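Side-chain contacts in glucanase (Clostridium thermocellum, PDB 5GXX), which probably hydrolyses internal beta-1,4-glucosidic bonds of cellulose as a family 9 endoglucanase of the cellulosome, with a cellulose-binding domain joined to its catalytic domain: residues A[495-500]-A[562-567]; A[491-496]-A[526-531]. The protein carries 1 engineered substitution. All coordinates share one frame; numbering follows the deposited sequence.

How the interactions relate
Both contacts lie at one end of the cellulose-binding domain, their centres about 56 and 52 Å from the centre of the chain and about 7 Å from each other. They start from the same place: helix 490-494 and its Schellman end, so that Ala495 and Gly496 belong to both. Next along the chain comes 526-531, on strand 527-534 of the five-stranded antiparallel sheet, used by interaction 2. The loop 562-567, used by interaction 1, comes last. A calcium ion ties the two together, taking Glu491 from one and Asp566 from the other. The metal joins the helix to the late loop, and the strand packs against the helix through Phe493.

Interaction 1: A[495-500]-A[562-567]; sequences AGYSVD and TKFWDP. With CA (calcium ion), chain D.
Phe564 meets Tyr497 and Ala495 at the surface of the domain. Its CE2 sits over one face of the Tyr497 ring, displaced toward the rim, and comes within 3.3 Å of Tyr497 CD1. The pair is oblique, with planes inclined at 36° and centroids 4.7 Å apart. On Phe564, CG lies between the backbone N and the carbonyl carbon (chi1 62°), which carries the ring across to the tyrosine. Ala495 CB packs against the same phenylalanine, 3.6 Å from Phe564 CD2. Farther along the tyrosine, the methyl CG2 of Thr562 lies 3.5 Å from Tyr497 OH. The threonine reaches in from the far side, facing the end of the tyrosine. Its hydroxyl OG1 is turned to another task, a hydrogen bond with Pro559 O.

No hydrogen bond crosses between 495-500 and 562-567; the contact is made by side chains alone. The turn that presents Ala495 and Tyr497 is a Schellman motif closing helix 490-494, with Gly496 at positive phi (94°). Val492 of that helix touches both Tyr497 and Phe564, and so backs the aromatic pair. Two residues on from Phe564, Asp566 turns its carbonyl O to the calcium ion, at 2.3 Å from the metal. Asp488, Glu491, Asn569, Asp570 and a water complete the coordination. This is a helix-end and loop contact beside a calcium site, probably structural, in the beta-sandwich of a cellulose-binding domain.

Interaction 2: A[491-496]-A[526-531]; sequences EVFEAG and NIYYIK. With CA (calcium ion), chain D.
Phe493 projects from the last turn of helix 490-494 toward Asn526, just before strand 527-534, and Tyr528, near its start, in the cellulose-binding domain's beta-sandwich. The two rings reach toward each other from helix and strand. Their planes stand at 62° and their centroids are 5.9 Å apart, an oblique pair. The CZ end of Phe493 meets the tyrosine: Phe493 CZ is 3.6 Å from Tyr528 OH and 3.7 Å from Tyr528 CE1, with Phe493 CE2 close to the same CE1. The CG of Phe493 is opposite its own carbonyl carbon and beside the backbone N, which sends the ring toward the strand. On the tyrosine's other contacts, His522 meets the ring and Ile520 and Val499 touch the side chain.

Asn526 runs alongside the phenylalanine, pointing the other way, its amide turned 64° from the ring. Its OD1 lies at the edge of that ring, 3.7 Å from Phe493 CE2. The other end of the amide, ND2, is hydrogen-bonded to OG1 of Thr490, the residue before Glu491. This bond links the residue before the strand to the first residue of the helix and helps fix the rotation of the amide.

On the helix, Glu491 bends at chi2 (-85°) and carries its carboxylate to the calcium ion. Both oxygens are ligands, but unequally: OE2 of Glu491 is 2.3 Å from calcium and OE1 of Glu491 is 2.8 Å from it.

Interaction 1: A[495-500]-A[562-567]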
loop_
_atom_site.group_PDB
_atom_site.type_symbol
_atom_site.label_atom_id
_atom_site.label_comp_id
_atom_site.label_asym_id
_atom_site.label_seq_id
_atom_site.Cartn_x
_atom_site.Cartn_y
_atom_site.Cartn_z
ATOM N N ALA A 495 -36.665 19.096 16.709
ATOM C CA ALA A 495 -36.075 20.277 16.080
ATOM C C ALA A 495 -36.799 20.699 14.798
ATOM O O ALA A 495 -36.459 21.723 14.194
ATOM C CB ALA A 495 -34.599 20.037 15.802
ATOM N N GLY A 496 -37.790 19.912 14.383
ATOM C CA GLY A 496 -38.644 20.241 13.240
ATOM C C GLY A 496 -38.187 19.635 11.927
ATOM O O GLY A 496 -38.630 20.040 10.848
ATOM N N TYR A 497 -37.287 18.659 12.018
ATOM C CA TYR A 497 -36.741 18.011 10.831
ATOM C C TYR A 497 -37.358 16.629 10.653
ATOM O O TYR A 497 -38.095 16.167 11.531
ATOM C CB TYR A 497 -35.216 17.933 10.923
ATOM C CG TYR A 497 -34.560 19.287 10.769
ATOM C CD1 TYR A 497 -34.519 20.184 11.830
ATOM C CD2 TYR A 497 -33.998 19.671 9.553
ATOM C CE1 TYR A 497 -33.929 21.439 11.683
ATOM C CE2 TYR A 497 -33.405 20.913 9.399
ATOM C CZ TYR A 497 -33.378 21.793 10.466
ATOM O OH TYR A 497 -32.781 23.024 10.313
ATOM N N SER A 498 -37.085 16.018 9.501
ATOM C CA SER A 498 -37.623 14.700 9.187
ATOM C C SER A 498 -36.524 13.746 8.730
ATOM O O SER A 498 -35.380 14.155 8.518
ATOM C CB SER A 498 -38.703 14.800 8.112
ATOM O OG SER A 498 -38.138 15.158 6.862
ATOM N N VAL A 499 -36.878 12.472 8.586
ATOM C CA VAL A 499 -35.915 11.436 8.202
ATOM C C VAL A 499 -35.221 11.757 6.881
ATOM O O VAL A 499 -34.025 11.503 6.730
ATOM C CB VAL A 499 -36.570 10.032 8.176
ATOM C CG1 VAL A 499 -35.612 8.990 7.585
ATOM C CG2 VAL A 499 -36.978 9.606 9.583
ATOM N N ASP A 500 -35.945 12.372 5.947
ATOM C CA ASP A 500 -35.370 12.734 4.654
ATOM C C ASP A 500 -34.371 13.898 4.708
ATOM O O ASP A 500 -33.761 14.234 3.697
ATOM C CB ASP A 500 -36.441 12.908 3.564
ATOM C CG ASP A 500 -37.300 14.155 3.740
ATOM O OD1 ASP A 500 -37.074 14.969 4.663
ATOM O OD2 ASP A 500 -38.233 14.324 2.921
ATOM N N THR A 562 -26.840 22.750 11.353
ATOM C CA THR A 562 -27.788 22.369 12.399
ATOM C C THR A 562 -27.088 21.932 13.686
ATOM O O THR A 562 -25.919 21.542 13.663
ATOM C CB THR A 562 -28.793 21.294 11.935
ATOM O OG1 THR A 562 -28.096 20.081 11.624
ATOM C CG2 THR A 562 -29.565 21.778 10.723
ATOM N N LYS A 563 -27.804 22.033 14.802
ATOM C CA LYS A 563 -27.215 21.851 16.127
ATOM C C LYS A 563 -27.969 20.830 16.980
ATOM O O LYS A 563 -27.760 20.760 18.193
ATOM C CB LYS A 563 -27.121 23.188 16.876
ATOM C CG LYS A 563 -26.497 24.342 16.096
ATOM C CD LYS A 563 -24.991 24.216 15.975
ATOM C CE LYS A 563 -24.434 25.398 15.199
ATOM N NZ LYS A 563 -22.960 25.306 15.092
ATOM N N PHE A 564 -28.816 20.018 16.351
ATOM C CA PHE A 564 -29.662 19.078 17.087
ATOM C C PHE A 564 -29.151 17.641 17.180
ATOM O O PHE A 564 -29.543 16.933 18.105
ATOM C CB PHE A 564 -31.101 19.069 16.556
ATOM C CG PHE A 564 -31.229 18.636 15.122
ATOM C CD1 PHE A 564 -31.177 17.291 14.773
ATOM C CD2 PHE A 564 -31.405 19.574 14.117
ATOM C CE1 PHE A 564 -31.303 16.901 13.452
ATOM C CE2 PHE A 564 -31.547 19.198 12.795
ATOM C CZ PHE A 564 -31.491 17.851 12.459
ATOM N N TRP A 565 -28.307 17.215 16.242
ATOM C CA TRP A 565 -27.923 15.799 16.140
ATOM C C TRP A 565 -27.412 15.287 17.481
ATOM O O TRP A 565 -26.512 15.882 18.066
ATOM C CB TRP A 565 -26.859 15.625 15.053
ATOM C CG TRP A 565 -26.505 14.184 14.774
ATOM C CD1 TRP A 565 -25.337 13.555 15.086
ATOM C CD2 TRP A 565 -27.327 13.218 14.113
ATOM N NE1 TRP A 565 -25.386 12.242 14.670
ATOM C CE2 TRP A 565 -26.597 12.010 14.072
ATOM C CE3 TRP A 565 -28.621 13.248 13.572
ATOM C CZ2 TRP A 565 -27.115 10.840 13.504
ATOM C CZ3 TRP A 565 -29.131 12.091 12.995
ATOM C CH2 TRP A 565 -28.377 10.898 12.972
ATOM N N ASP A 566 -27.986 14.188 17.965
ATOM C CA ASP A 566 -27.591 13.643 19.265
ATOM C C ASP A 566 -27.351 12.135 19.176
ATOM O O ASP A 566 -28.298 11.354 19.224
ATOM C CB ASP A 566 -28.643 13.982 20.329
ATOM C CG ASP A 566 -28.250 13.514 21.722
ATOM O OD1 ASP A 566 -27.070 13.176 21.954
ATOM O OD2 ASP A 566 -29.139 13.484 22.597
ATOM N N PRO A 567 -26.082 11.722 19.022
ATOM C CA PRO A 567 -25.800 10.288 18.940
ATOM C C PRO A 567 -25.900 9.581 20.291
ATOM O O PRO A 567 -26.003 8.352 20.314
ATOM C CB PRO A 567 -24.357 10.249 18.438
ATOM C CG PRO A 567 -23.745 11.517 18.989
ATOM C CD PRO A 567 -24.856 12.531 18.879
HETATM CA CA CA D . -30.229 10.446 18.314
HETATM O O HOH W 1 -29.153 10.409 16.190
#

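Interaction 2: A[491-496]-A[526-531]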
loop_
_atom_site.group_PDB
_atom_site.type_symbol
_atom_site.label_atom_id
_atom_site.label_comp_id
_atom_site.label_asym_id
_atom_site.label_seq_id
_atom_site.Cartn_x
_atom_site.Cartn_y
_atom_site.Cartn_z
ATOM N N GLU A 491 -34.728 13.621 18.629
ATOM C CA GLU A 491 -34.219 14.995 18.586
ATOM C C GLU A 491 -34.309 15.641 17.203
ATOM O O GLU A 491 -34.315 16.871 17.085
ATOM C CB GLU A 491 -32.783 15.066 19.114
ATOM C CG GLU A 491 -31.705 14.557 18.157
ATOM C CD GLU A 491 -31.475 13.054 18.222
ATOM O OE1 GLU A 491 -32.149 12.363 19.017
ATOM O OE2 GLU A 491 -30.596 12.578 17.470
ATOM N N VAL A 492 -34.381 14.812 16.166
ATOM C CA VAL A 492 -34.507 15.281 14.793
ATOM C C VAL A 492 -35.912 15.844 14.621
ATOM O O VAL A 492 -36.089 16.975 14.169
ATOM C CB VAL A 492 -34.262 14.138 13.789
ATOM C CG1 VAL A 492 -34.504 14.600 12.360
ATOM C CG2 VAL A 492 -32.854 13.592 13.947
ATOM N N PHE A 493 -36.909 15.058 15.010
ATOM C CA PHE A 493 -38.308 15.465 14.889
ATOM C C PHE A 493 -38.640 16.660 15.778
ATOM O O PHE A 493 -39.390 17.547 15.368
ATOM C CB PHE A 493 -39.226 14.280 15.198
ATOM C CG PHE A 493 -38.924 13.052 14.381
ATOM C CD1 PHE A 493 -38.682 13.149 13.017
ATOM C CD2 PHE A 493 -38.885 11.800 14.978
ATOM C CE1 PHE A 493 -38.387 12.018 12.260
ATOM C CE2 PHE A 493 -38.609 10.665 14.230
ATOM C CZ PHE A 493 -38.359 10.771 12.869
ATOM N N GLU A 494 -38.069 16.692 16.980
ATOM C CA GLU A 494 -38.334 17.789 17.911
ATOM C C GLU A 494 -37.775 19.132 17.445
ATOM O O GLU A 494 -38.344 20.173 17.765
ATOM C CB GLU A 494 -37.850 17.452 19.325
ATOM C CG GLU A 494 -38.817 16.531 20.062
ATOM C CD GLU A 494 -38.244 15.922 21.333
ATOM O OE1 GLU A 494 -37.009 15.971 21.532
ATOM O OE2 GLU A 494 -39.037 15.378 22.133
ATOM N N ALA A 495 -36.665 19.096 16.709
ATOM C CA ALA A 495 -36.075 20.277 16.080
ATOM C C ALA A 495 -36.799 20.699 14.798
ATOM O O ALA A 495 -36.459 21.723 14.194
ATOM C CB ALA A 495 -34.599 20.037 15.802
ATOM N N GLY A 496 -37.790 19.912 14.383
ATOM C CA GLY A 496 -38.644 20.241 13.240
ATOM C C GLY A 496 -38.187 19.635 11.927
ATOM O O GLY A 496 -38.630 20.040 10.848
ATOM N N ASN A 526 -39.551 6.153 17.718
ATOM C CA ASN A 526 -38.560 7.001 17.055
ATOM C C ASN A 526 -37.254 6.275 16.722
ATOM O O ASN A 526 -36.238 6.923 16.444
ATOM C CB ASN A 526 -38.288 8.272 17.871
ATOM C CG ASN A 526 -39.481 9.217 17.920
ATOM O OD1 ASN A 526 -40.391 9.152 17.093
ATOM N ND2 ASN A 526 -39.473 10.116 18.898
ATOM N N ILE A 527 -37.280 4.940 16.748
ATOM C CA ILE A 527 -36.086 4.131 16.477
ATOM C C ILE A 527 -35.991 3.761 15.004
ATOM O O ILE A 527 -36.926 3.213 14.415
ATOM C CB ILE A 527 -36.013 2.826 17.314
ATOM C CG1 ILE A 527 -36.269 3.084 18.806
ATOM C CG2 ILE A 527 -34.672 2.119 17.078
ATOM C CD1 ILE A 527 -35.425 4.177 19.439
ATOM N N TYR A 528 -34.842 4.075 14.416
ATOM C CA TYR A 528 -34.608 3.832 13.001
ATOM C C TYR A 528 -33.258 3.139 12.834
ATOM O O TYR A 528 -32.447 3.128 13.766
ATOM C CB TYR A 528 -34.621 5.158 12.229
ATOM C CG TYR A 528 -35.980 5.817 12.121
ATOM C CD1 TYR A 528 -36.542 6.495 13.197
ATOM C CD2 TYR A 528 -36.684 5.776 10.927
ATOM C CE1 TYR A 528 -37.799 7.096 13.087
ATOM C CE2 TYR A 528 -37.930 6.377 10.798
ATOM C CZ TYR A 528 -38.477 7.032 11.883
ATOM O OH TYR A 528 -39.712 7.616 11.740
ATOM N N TYR A 529 -33.012 2.560 11.661
ATOM C CA TYR A 529 -31.713 1.928 11.417
ATOM C C TYR A 529 -31.324 1.935 9.945
ATOM O O TYR A 529 -32.164 2.077 9.051
ATOM C CB TYR A 529 -31.693 0.479 11.942
ATOM C CG TYR A 529 -32.597 -0.469 11.189
ATOM C CD1 TYR A 529 -33.974 -0.470 11.406
ATOM C CD2 TYR A 529 -32.089 -1.343 10.236
ATOM C CE1 TYR A 529 -34.820 -1.325 10.704
ATOM C CE2 TYR A 529 -32.919 -2.217 9.544
ATOM C CZ TYR A 529 -34.278 -2.201 9.776
ATOM O OH TYR A 529 -35.086 -3.065 9.072
ATOM N N ILE A 530 -30.032 1.734 9.715
ATOM C CA ILE A 530 -29.552 1.340 8.397
ATOM C C ILE A 530 -28.997 -0.067 8.540
ATOM O O ILE A 530 -28.507 -0.458 9.611
ATOM C CB ILE A 530 -28.499 2.308 7.797
ATOM C CG1 ILE A 530 -27.260 2.432 8.692
ATOM C CG2 ILE A 530 -29.158 3.655 7.508
ATOM C CD1 ILE A 530 -26.081 3.199 8.064
ATOM N N LYS A 531 -29.150 -0.824 7.463
ATOM C CA LYS A 531 -28.563 -2.147 7.369
ATOM C C LYS A 531 -27.451 -2.044 6.335
ATOM O O LYS A 531 -27.663 -1.516 5.242
ATOM C CB LYS A 531 -29.592 -3.169 6.886
ATOM C CG LYS A 531 -28.979 -4.553 6.667
ATOM C CD LYS A 531 -30.033 -5.576 6.262
ATOM C CE LYS A 531 -30.902 -6.017 7.436
ATOM N NZ LYS A 531 -30.098 -6.551 8.578
HETATM CA CA CA D . -30.229 10.446 18.314
HETATM O O HOH W 1 -29.153 10.409 16.190
#